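Local coordinates for protein VirX1 (Cyanophage Syn10, PDB 6QGM) that iodinates diverse substrates as a viral halogenase, probably a flavin-dependent one, at residues B[21-26]-B[367-372]. Numbering follows the deposited sequence.
Sequences AALSKL and ENLVYL
Val370 carries this contact and faces helix 14-26 with both of its methyls. CG1 stands anti to the backbone N (chi1 166°) and comes within 3.7 Å of Leu26 CB. It also touches Leu26 CD1. The two side chains cross at about a right angle. CG2 stands anti to the carbonyl carbon, beside the backbone N, and lies 3.9 Å from CD2 of Leu23. Here the side chains run past each other in opposite senses. Leu23 CB does not face the partner helix. Its CG stands anti to the carbonyl carbon (chi1 -74°), and the end methyls come nearer. The short helix segments run roughly parallel, with a crossing angle of -27°; their axes come within 10.2 Å at closest approach. Helix 14-26 follows strand 6-10 and a glycine-rich turn, consistent with the dinucleotide-binding Rossmann unit of flavin-dependent halogenases. Helix 360-373 packs beside it from far along the chain. Packing is looser around this centre: Ala22 CB to Val370 CG2 and Leu23 CD1 to Leu369 CD2 are both 4.4 Å. No hydrogen bond joins the segments. The Leu23 side is buried, where Leu23 also meets Ile32 of strand 31-36. Leu26 is partly exposed, and Tyr476 of a second subunit packs on both Leu26 and Val370.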
ATOM      1  N   ALA B  21     -29.354   4.773 -24.597  1.00 60.71           N
ATOM      2  CA  ALA B  21     -30.290   5.376 -23.614  1.00 59.57           C
ATOM      3  C   ALA B  21     -29.524   6.308 -22.667  1.00 60.36           C
ATOM      4  O   ALA B  21     -29.888   7.497 -22.588  1.00 61.62           O
ATOM      5  CB  ALA B  21     -31.011   4.300 -22.847  1.00 57.55           C
ATOM      6  N   ALA B  22     -28.492   5.784 -21.991  1.00 59.27           N
ATOM      7  CA  ALA B  22     -27.623   6.521 -21.036  1.00 59.09           C
ATOM      8  C   ALA B  22     -27.067   7.788 -21.690  1.00 59.99           C
ATOM      9  O   ALA B  22     -27.267   8.873 -21.132  1.00 60.51           O
ATOM     10  CB  ALA B  22     -26.508   5.635 -20.554  1.00 57.97           C
ATOM     11  N   LEU B  23     -26.406   7.649 -22.839  1.00 60.32           N
ATOM     12  CA  LEU B  23     -25.779   8.780 -23.573  1.00 61.80           C
ATOM     13  C   LEU B  23     -26.860   9.789 -23.980  1.00 62.24           C
ATOM     14  O   LEU B  23     -26.639  10.995 -23.767  1.00 63.89           O
ATOM     15  CB  LEU B  23     -25.009   8.240 -24.785  1.00 63.18           C
ATOM     16  CG  LEU B  23     -23.688   7.524 -24.456  1.00 63.99           C
ATOM     17  CD1 LEU B  23     -22.929   7.127 -25.720  1.00 64.98           C
ATOM     18  CD2 LEU B  23     -22.789   8.373 -23.572  1.00 63.34           C
ATOM     19  N   SER B  24     -27.992   9.326 -24.527  1.00 60.78           N
ATOM     20  CA  SER B  24     -29.084  10.202 -25.039  1.00 61.48           C
ATOM     21  C   SER B  24     -29.665  11.057 -23.895  1.00 62.05           C
ATOM     22  O   SER B  24     -30.013  12.227 -24.147  1.00 64.02           O
ATOM     23  CB  SER B  24     -30.157   9.404 -25.742  1.00 59.89           C
ATOM     24  OG  SER B  24     -30.983   8.723 -24.810  1.00 58.12           O
ATOM     25  N   LYS B  25     -29.741  10.500 -22.683  1.00 61.52           N
ATOM     26  CA  LYS B  25     -30.381  11.132 -21.500  1.00 62.28           C
ATOM     27  C   LYS B  25     -29.346  11.953 -20.717  1.00 63.18           C
ATOM     28  O   LYS B  25     -29.656  13.119 -20.415  1.00 66.42           O
ATOM     29  CB  LYS B  25     -31.052  10.070 -20.626  1.00 61.73           C
ATOM     30  CG  LYS B  25     -31.703  10.601 -19.360  1.00 65.76           C
ATOM     31  CD  LYS B  25     -32.948   9.871 -18.945  1.00 68.54           C
ATOM     32  CE  LYS B  25     -33.575  10.446 -17.685  1.00 72.04           C
ATOM     33  NZ  LYS B  25     -32.633  10.434 -16.536  1.00 72.83           N
ATOM     34  N   LEU B  26     -28.169  11.392 -20.409  1.00 61.16           N
ATOM     35  CA  LEU B  26     -27.154  12.016 -19.511  1.00 60.44           C
ATOM     36  C   LEU B  26     -26.162  12.888 -20.303  1.00 62.55           C
ATOM     37  O   LEU B  26     -25.421  13.649 -19.661  1.00 63.08           O
ATOM     38  CB  LEU B  26     -26.425  10.915 -18.736  1.00 58.59           C
ATOM     39  CG  LEU B  26     -27.314   9.937 -17.965  1.00 57.86           C
ATOM     40  CD1 LEU B  26     -26.509   8.809 -17.353  1.00 56.14           C
ATOM     41  CD2 LEU B  26     -28.087  10.654 -16.885  1.00 59.50           C
ATOM     42  N   GLU B 367     -21.139   4.229 -17.432  1.00 56.59           N
ATOM     43  CA  GLU B 367     -21.090   5.289 -16.383  1.00 58.20           C
ATOM     44  C   GLU B 367     -19.747   6.025 -16.445  1.00 56.42           C
ATOM     45  O   GLU B 367     -19.764   7.261 -16.323  1.00 57.34           O
ATOM     46  CB  GLU B 367     -21.467   4.749 -15.011  1.00 61.48           C
ATOM     47  CG  GLU B 367     -20.519   3.786 -14.356  1.00 67.68           C
ATOM     48  CD  GLU B 367     -21.096   3.062 -13.133  1.00 71.94           C
ATOM     49  OE1 GLU B 367     -22.356   2.906 -13.051  1.00 73.63           O
ATOM     50  OE2 GLU B 367     -20.277   2.634 -12.257  1.00 75.35           O
ATOM     51  N   ASN B 368     -18.651   5.311 -16.694  1.00 55.09           N
ATOM     52  CA  ASN B 368     -17.281   5.892 -16.827  1.00 54.52           C
ATOM     53  C   ASN B 368     -17.167   6.743 -18.105  1.00 53.58           C
ATOM     54  O   ASN B 368     -16.449   7.771 -18.085  1.00 54.78           O
ATOM     55  CB  ASN B 368     -16.197   4.814 -16.758  1.00 52.04           C
ATOM     56  CG  ASN B 368     -16.089   4.164 -15.403  1.00 51.97           C
ATOM     57  OD1 ASN B 368     -16.714   4.612 -14.447  1.00 54.43           O
ATOM     58  ND2 ASN B 368     -15.307   3.099 -15.318  1.00 55.48           N
ATOM     59  N   LEU B 369     -17.855   6.354 -19.173  1.00 53.50           N
ATOM     60  CA  LEU B 369     -17.887   7.123 -20.445  1.00 55.21           C
ATOM     61  C   LEU B 369     -18.708   8.403 -20.250  1.00 55.87           C
ATOM     62  O   LEU B 369     -18.214   9.479 -20.645  1.00 56.90           O
ATOM     63  CB  LEU B 369     -18.491   6.248 -21.544  1.00 56.25           C
ATOM     64  CG  LEU B 369     -18.412   6.839 -22.944  1.00 58.23           C
ATOM     65  CD1 LEU B 369     -16.959   7.130 -23.311  1.00 58.34           C
ATOM     66  CD2 LEU B 369     -19.078   5.899 -23.941  1.00 58.11           C
ATOM     67  N   VAL B 370     -19.907   8.280 -19.662  1.00 55.00           N
ATOM     68  CA  VAL B 370     -20.825   9.417 -19.354  1.00 55.45           C
ATOM     69  C   VAL B 370     -20.068  10.407 -18.469  1.00 55.77           C
ATOM     70  O   VAL B 370     -20.221  11.637 -18.689  1.00 58.22           O
ATOM     71  CB  VAL B 370     -22.136   8.949 -18.690  1.00 54.82           C
ATOM     72  CG1 VAL B 370     -22.910  10.103 -18.080  1.00 56.06           C
ATOM     73  CG2 VAL B 370     -23.031   8.212 -19.668  1.00 55.13           C
ATOM     74  N   TYR B 371     -19.280   9.891 -17.523  1.00 54.87           N
ATOM     75  CA  TYR B 371     -18.503  10.695 -16.546  1.00 55.07           C
ATOM     76  C   TYR B 371     -17.513  11.582 -17.305  1.00 56.53           C
ATOM     77  O   TYR B 371     -17.490  12.796 -17.055  1.00 56.96           O
ATOM     78  CB  TYR B 371     -17.823   9.784 -15.520  1.00 55.21           C
ATOM     79  CG  TYR B 371     -16.918  10.515 -14.567  1.00 56.24           C
ATOM     80  CD1 TYR B 371     -17.418  11.069 -13.403  1.00 57.67           C
ATOM     81  CD2 TYR B 371     -15.570  10.668 -14.829  1.00 55.54           C
ATOM     82  CE1 TYR B 371     -16.603  11.747 -12.512  1.00 57.74           C
ATOM     83  CE2 TYR B 371     -14.744  11.368 -13.971  1.00 56.76           C
ATOM     84  CZ  TYR B 371     -15.261  11.909 -12.804  1.00 57.90           C
ATOM     85  OH  TYR B 371     -14.449  12.593 -11.946  1.00 57.82           O
ATOM     86  N   LEU B 372     -16.744  11.004 -18.233  1.00 58.91           N
ATOM     87  CA  LEU B 372     -15.703  11.736 -19.003  1.00 59.58           C
ATOM     88  C   LEU B 372     -16.347  12.711 -19.999  1.00 61.13           C
ATOM     89  O   LEU B 372     -15.821  13.827 -20.171  1.00 68.05           O
ATOM     90  CB  LEU B 372     -14.807  10.714 -19.716  1.00 57.71           C
ATOM     91  CG  LEU B 372     -13.855   9.928 -18.817  1.00 56.30           C
ATOM     92  CD1 LEU B 372     -12.974   9.024 -19.640  1.00 55.59           C
ATOM     93  CD2 LEU B 372     -12.989  10.852 -17.973  1.00 56.57           C
TER